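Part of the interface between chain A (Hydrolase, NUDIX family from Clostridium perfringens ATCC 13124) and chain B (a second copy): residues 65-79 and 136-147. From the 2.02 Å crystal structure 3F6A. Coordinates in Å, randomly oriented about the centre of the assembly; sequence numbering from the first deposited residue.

Chain A 65-79: IDINLKKSCDLSGEK
Chain B 136-147: IQENILVMATEA

The contact is a nearly antiparallel packing of two helices, one from each copy of the hydrolase, held mainly by close side-chain packing with polar groups toward its ends; it buries 489 Å² summed over both stretches. Helix 67-75 of chain A follows the N-cap residue Asp A66, and helix 138-147 of chain B follows the N-cap residue Gln B137. Their axes run at 155° and approach to 8.2 Å. In register, Ser A72 and Asn B139 have CA atoms 4.7 Å apart; the serine is small enough for its OG to lie 3.5 Å from Asn B139 CA. Ser A72 (chi1 p) points toward chain B, its OG 3.8 Å from Val B142 CG2, while its CB lies 3.7 Å from Glu B138 CG.

Leu A69 (t, p) leaves its backbone sideways, but its end reaches across: CD1 lies 3.5 Å from CG of the selenomethionine Met B143 (m, t, m) and 3.9 Å from CG1 of Val B142 (t). Its branched end packs against both, a buried place that suits an aliphatic side chain.

At the C-terminal end of the chain A helix, Asn B139 (p, chi2 -47°) loses 78 Å², more than any other residue here. Its OD1 is 2.9 Å from Ser A76 OG (chi1 m), and its ND2 is 2.5 Å from OE1 of Glu A78 (m, t), a close approach whose angle is poor for a hydrogen bond. Gly A77, at phi/psi 77/15, ends the helix in a Schellman motif, with Glu A78 N bonded to Cys A73 O (2.8 Å) and Gly A77 N to Asp A74 O (3.0 Å).

At the other end, Asp A66 (t) and Glu B146 (m, t) point toward the partner stretches, with Asp A66 OD2 and Glu B146 OE2 2.5 Å apart; two carboxylates this close probably need one to carry a proton.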

# COMPACT_ATOMS: atom_id res chain seq x y z
N ILE A 65 10.91 -5.51 7.70
CA ILE A 65 11.60 -5.87 6.47
C ILE A 65 11.44 -7.34 6.09
O ILE A 65 11.53 -8.22 6.94
CB ILE A 65 13.12 -5.57 6.57
CG1 ILE A 65 13.36 -4.10 6.90
CG2 ILE A 65 13.81 -5.95 5.25
CD1 ILE A 65 13.02 -3.13 5.76
N ASP A 66 11.17 -7.57 4.81
CA ASP A 66 11.03 -8.91 4.24
C ASP A 66 12.42 -9.04 3.60
O ASP A 66 12.58 -8.79 2.41
CB ASP A 66 9.94 -8.88 3.16
CG ASP A 66 9.70 -10.23 2.51
OD1 ASP A 66 10.53 -11.15 2.67
OD2 ASP A 66 8.66 -10.37 1.83
N ILE A 67 13.41 -9.42 4.41
CA ILE A 67 14.80 -9.52 3.96
C ILE A 67 15.00 -10.24 2.63
O ILE A 67 15.76 -9.78 1.77
CB ILE A 67 15.71 -10.18 5.06
CG1 ILE A 67 17.18 -9.89 4.77
CG2 ILE A 67 15.49 -11.69 5.11
CD1 ILE A 67 17.55 -8.42 4.86
N ASN A 68 14.33 -11.38 2.44
CA ASN A 68 14.45 -12.14 1.21
C ASN A 68 14.12 -11.29 -0.01
O ASN A 68 14.83 -11.33 -1.02
CB ASN A 68 13.53 -13.36 1.25
CG ASN A 68 14.14 -14.53 1.99
OD1 ASN A 68 15.07 -15.17 1.49
ND2 ASN A 68 13.63 -14.82 3.18
N LEU A 69 13.04 -10.53 0.08
CA LEU A 69 12.62 -9.69 -1.03
C LEU A 69 13.48 -8.43 -1.13
O LEU A 69 13.75 -7.94 -2.23
CB LEU A 69 11.15 -9.32 -0.89
CG LEU A 69 10.54 -8.57 -2.07
CD1 LEU A 69 10.71 -9.37 -3.36
CD2 LEU A 69 9.07 -8.31 -1.80
N LYS A 70 13.92 -7.90 0.01
CA LYS A 70 14.74 -6.69 -0.01
C LYS A 70 16.06 -6.95 -0.75
O LYS A 70 16.43 -6.20 -1.65
CB LYS A 70 15.04 -6.21 1.41
CG LYS A 70 15.83 -4.90 1.45
CD LYS A 70 16.15 -4.46 2.86
CE LYS A 70 17.12 -3.29 2.87
NZ LYS A 70 17.52 -2.90 4.26
N LYS A 71 16.75 -8.03 -0.38
CA LYS A 71 18.02 -8.37 -1.01
C LYS A 71 17.88 -8.75 -2.49
O LYS A 71 18.66 -8.31 -3.32
CB LYS A 71 18.69 -9.51 -0.24
CG LYS A 71 18.84 -9.21 1.25
CD LYS A 71 19.69 -10.23 1.98
CE LYS A 71 21.17 -10.01 1.73
NZ LYS A 71 22.01 -10.75 2.72
N SER A 72 16.87 -9.56 -2.81
CA SER A 72 16.67 -9.95 -4.19
C SER A 72 16.32 -8.72 -5.04
O SER A 72 16.71 -8.63 -6.20
CB SER A 72 15.56 -11.01 -4.30
OG SER A 72 14.36 -10.58 -3.70
N CYS A 73 15.59 -7.77 -4.45
CA CYS A 73 15.23 -6.56 -5.18
C CYS A 73 16.48 -5.75 -5.52
O CYS A 73 16.67 -5.34 -6.66
CB CYS A 73 14.27 -5.69 -4.36
SG CYS A 73 12.51 -6.08 -4.57
N ASP A 74 17.34 -5.54 -4.53
CA ASP A 74 18.57 -4.77 -4.75
C ASP A 74 19.39 -5.36 -5.90
O ASP A 74 19.92 -4.63 -6.73
CB ASP A 74 19.41 -4.73 -3.47
CG ASP A 74 18.71 -4.01 -2.34
OD1 ASP A 74 18.06 -2.98 -2.59
OD2 ASP A 74 18.82 -4.48 -1.18
N LEU A 75 19.50 -6.69 -5.93
CA LEU A 75 20.24 -7.37 -6.99
C LEU A 75 19.62 -7.03 -8.34
O LEU A 75 20.32 -6.67 -9.29
CB LEU A 75 20.18 -8.88 -6.80
CG LEU A 75 20.94 -9.54 -5.66
CD1 LEU A 75 20.59 -11.02 -5.61
CD2 LEU A 75 22.44 -9.35 -5.86
N SER A 76 18.30 -7.15 -8.41
CA SER A 76 17.54 -6.88 -9.62
C SER A 76 17.53 -5.39 -9.97
O SER A 76 16.86 -4.98 -10.92
CB SER A 76 16.11 -7.38 -9.45
OG SER A 76 16.09 -8.73 -8.98
N GLY A 77 18.26 -4.59 -9.21
CA GLY A 77 18.32 -3.16 -9.46
C GLY A 77 17.09 -2.39 -8.99
O GLY A 77 16.89 -1.24 -9.39
N GLU A 78 16.28 -3.02 -8.15
CA GLU A 78 15.07 -2.38 -7.63
C GLU A 78 15.18 -2.17 -6.12
O GLU A 78 16.15 -2.61 -5.50
CB GLU A 78 13.84 -3.25 -7.93
CG GLU A 78 13.59 -3.46 -9.42
CD GLU A 78 12.41 -4.38 -9.68
OE1 GLU A 78 12.44 -5.53 -9.20
OE2 GLU A 78 11.45 -3.95 -10.36
N LYS A 79 14.20 -1.51 -5.52
CA LYS A 79 14.23 -1.28 -4.09
C LYS A 79 12.89 -1.51 -3.42
O LYS A 79 11.87 -0.95 -3.81
CB LYS A 79 14.72 0.14 -3.78
CG LYS A 79 16.19 0.36 -4.14
CD LYS A 79 16.70 1.73 -3.69
CE LYS A 79 18.18 1.89 -4.04
NZ LYS A 79 18.73 3.21 -3.61
N ILE B 136 13.73 -16.23 -14.95
CA ILE B 136 12.98 -15.54 -13.90
C ILE B 136 13.95 -14.85 -12.94
O ILE B 136 14.80 -15.50 -12.34
CB ILE B 136 12.12 -16.52 -13.09
CG1 ILE B 136 11.12 -17.23 -14.01
CG2 ILE B 136 11.39 -15.76 -11.98
CD1 ILE B 136 10.19 -18.19 -13.28
N GLN B 137 13.82 -13.53 -12.80
CA GLN B 137 14.68 -12.76 -11.91
C GLN B 137 14.42 -13.14 -10.46
O GLN B 137 13.31 -13.52 -10.08
CB GLN B 137 14.45 -11.27 -12.12
CG GLN B 137 14.94 -10.78 -13.46
CD GLN B 137 14.40 -9.41 -13.82
OE1 GLN B 137 13.21 -9.26 -14.12
NE2 GLN B 137 15.27 -8.41 -13.77
N GLU B 138 15.45 -13.01 -9.63
CA GLU B 138 15.35 -13.40 -8.24
C GLU B 138 14.22 -12.77 -7.42
O GLU B 138 13.56 -13.46 -6.64
CB GLU B 138 16.70 -13.15 -7.54
CG GLU B 138 16.79 -13.87 -6.22
CD GLU B 138 16.62 -15.37 -6.36
OE1 GLU B 138 16.15 -16.02 -5.39
OE2 GLU B 138 16.95 -15.91 -7.43
N ASN B 139 13.99 -11.47 -7.59
CA ASN B 139 12.93 -10.83 -6.83
C ASN B 139 11.57 -11.38 -7.24
O ASN B 139 10.67 -11.49 -6.40
CB ASN B 139 12.98 -9.31 -7.02
CG ASN B 139 12.74 -8.89 -8.44
OD1 ASN B 139 13.32 -9.44 -9.37
ND2 ASN B 139 11.88 -7.91 -8.63
N ILE B 140 11.43 -11.73 -8.52
CA ILE B 140 10.18 -12.30 -9.04
C ILE B 140 9.99 -13.70 -8.47
O ILE B 140 8.87 -14.13 -8.18
CB ILE B 140 10.20 -12.39 -10.57
CG1 ILE B 140 10.43 -11.01 -11.18
CG2 ILE B 140 8.90 -12.99 -11.08
CD1 ILE B 140 9.40 -9.97 -10.80
N LEU B 141 11.10 -14.42 -8.34
CA LEU B 141 11.07 -15.77 -7.78
C LEU B 141 10.61 -15.71 -6.32
O LEU B 141 9.79 -16.52 -5.89
CB LEU B 141 12.46 -16.41 -7.84
CG LEU B 141 12.94 -16.92 -9.20
CD1 LEU B 141 14.43 -17.26 -9.16
CD2 LEU B 141 12.12 -18.16 -9.56
N VAL B 142 11.12 -14.74 -5.57
CA VAL B 142 10.74 -14.61 -4.17
C VAL B 142 9.26 -14.28 -3.99
O VAL B 142 8.60 -14.86 -3.12
CB VAL B 142 11.60 -13.54 -3.46
CG1 VAL B 142 10.97 -13.11 -2.14
CG2 VAL B 142 12.99 -14.11 -3.20
N MSE B 143 8.73 -13.36 -4.79
CA MSE B 143 7.32 -13.00 -4.68
C MSE B 143 6.40 -14.08 -5.20
O MSE B 143 5.31 -14.29 -4.65
CB MSE B 143 7.05 -11.68 -5.40
CG MSE B 143 7.71 -10.49 -4.69
SE MSE B 143 7.27 -8.79 -5.46
CE MSE B 143 8.50 -8.79 -6.95
N ALA B 144 6.82 -14.78 -6.25
CA ALA B 144 6.01 -15.87 -6.78
C ALA B 144 5.91 -16.96 -5.71
O ALA B 144 4.87 -17.59 -5.54
CB ALA B 144 6.64 -16.43 -8.05
N THR B 145 7.00 -17.18 -4.99
CA THR B 145 7.02 -18.20 -3.95
C THR B 145 6.15 -17.77 -2.76
O THR B 145 5.48 -18.60 -2.15
CB THR B 145 8.46 -18.47 -3.45
OG1 THR B 145 9.02 -17.25 -2.94
CG2 THR B 145 9.32 -18.99 -4.57
N GLU B 146 6.17 -16.48 -2.44
CA GLU B 146 5.36 -15.99 -1.33
C GLU B 146 3.88 -16.17 -1.67
O GLU B 146 3.09 -16.58 -0.82
CB GLU B 146 5.62 -14.51 -1.06
CG GLU B 146 7.05 -14.17 -0.66
CD GLU B 146 7.16 -12.75 -0.13
OE1 GLU B 146 6.61 -11.83 -0.77
OE2 GLU B 146 7.81 -12.55 0.92
N ALA B 147 3.51 -15.85 -2.91
CA ALA B 147 2.13 -15.99 -3.35
C ALA B 147 1.68 -17.44 -3.17
O ALA B 147 0.60 -17.71 -2.65
CB ALA B 147 2.01 -15.57 -4.82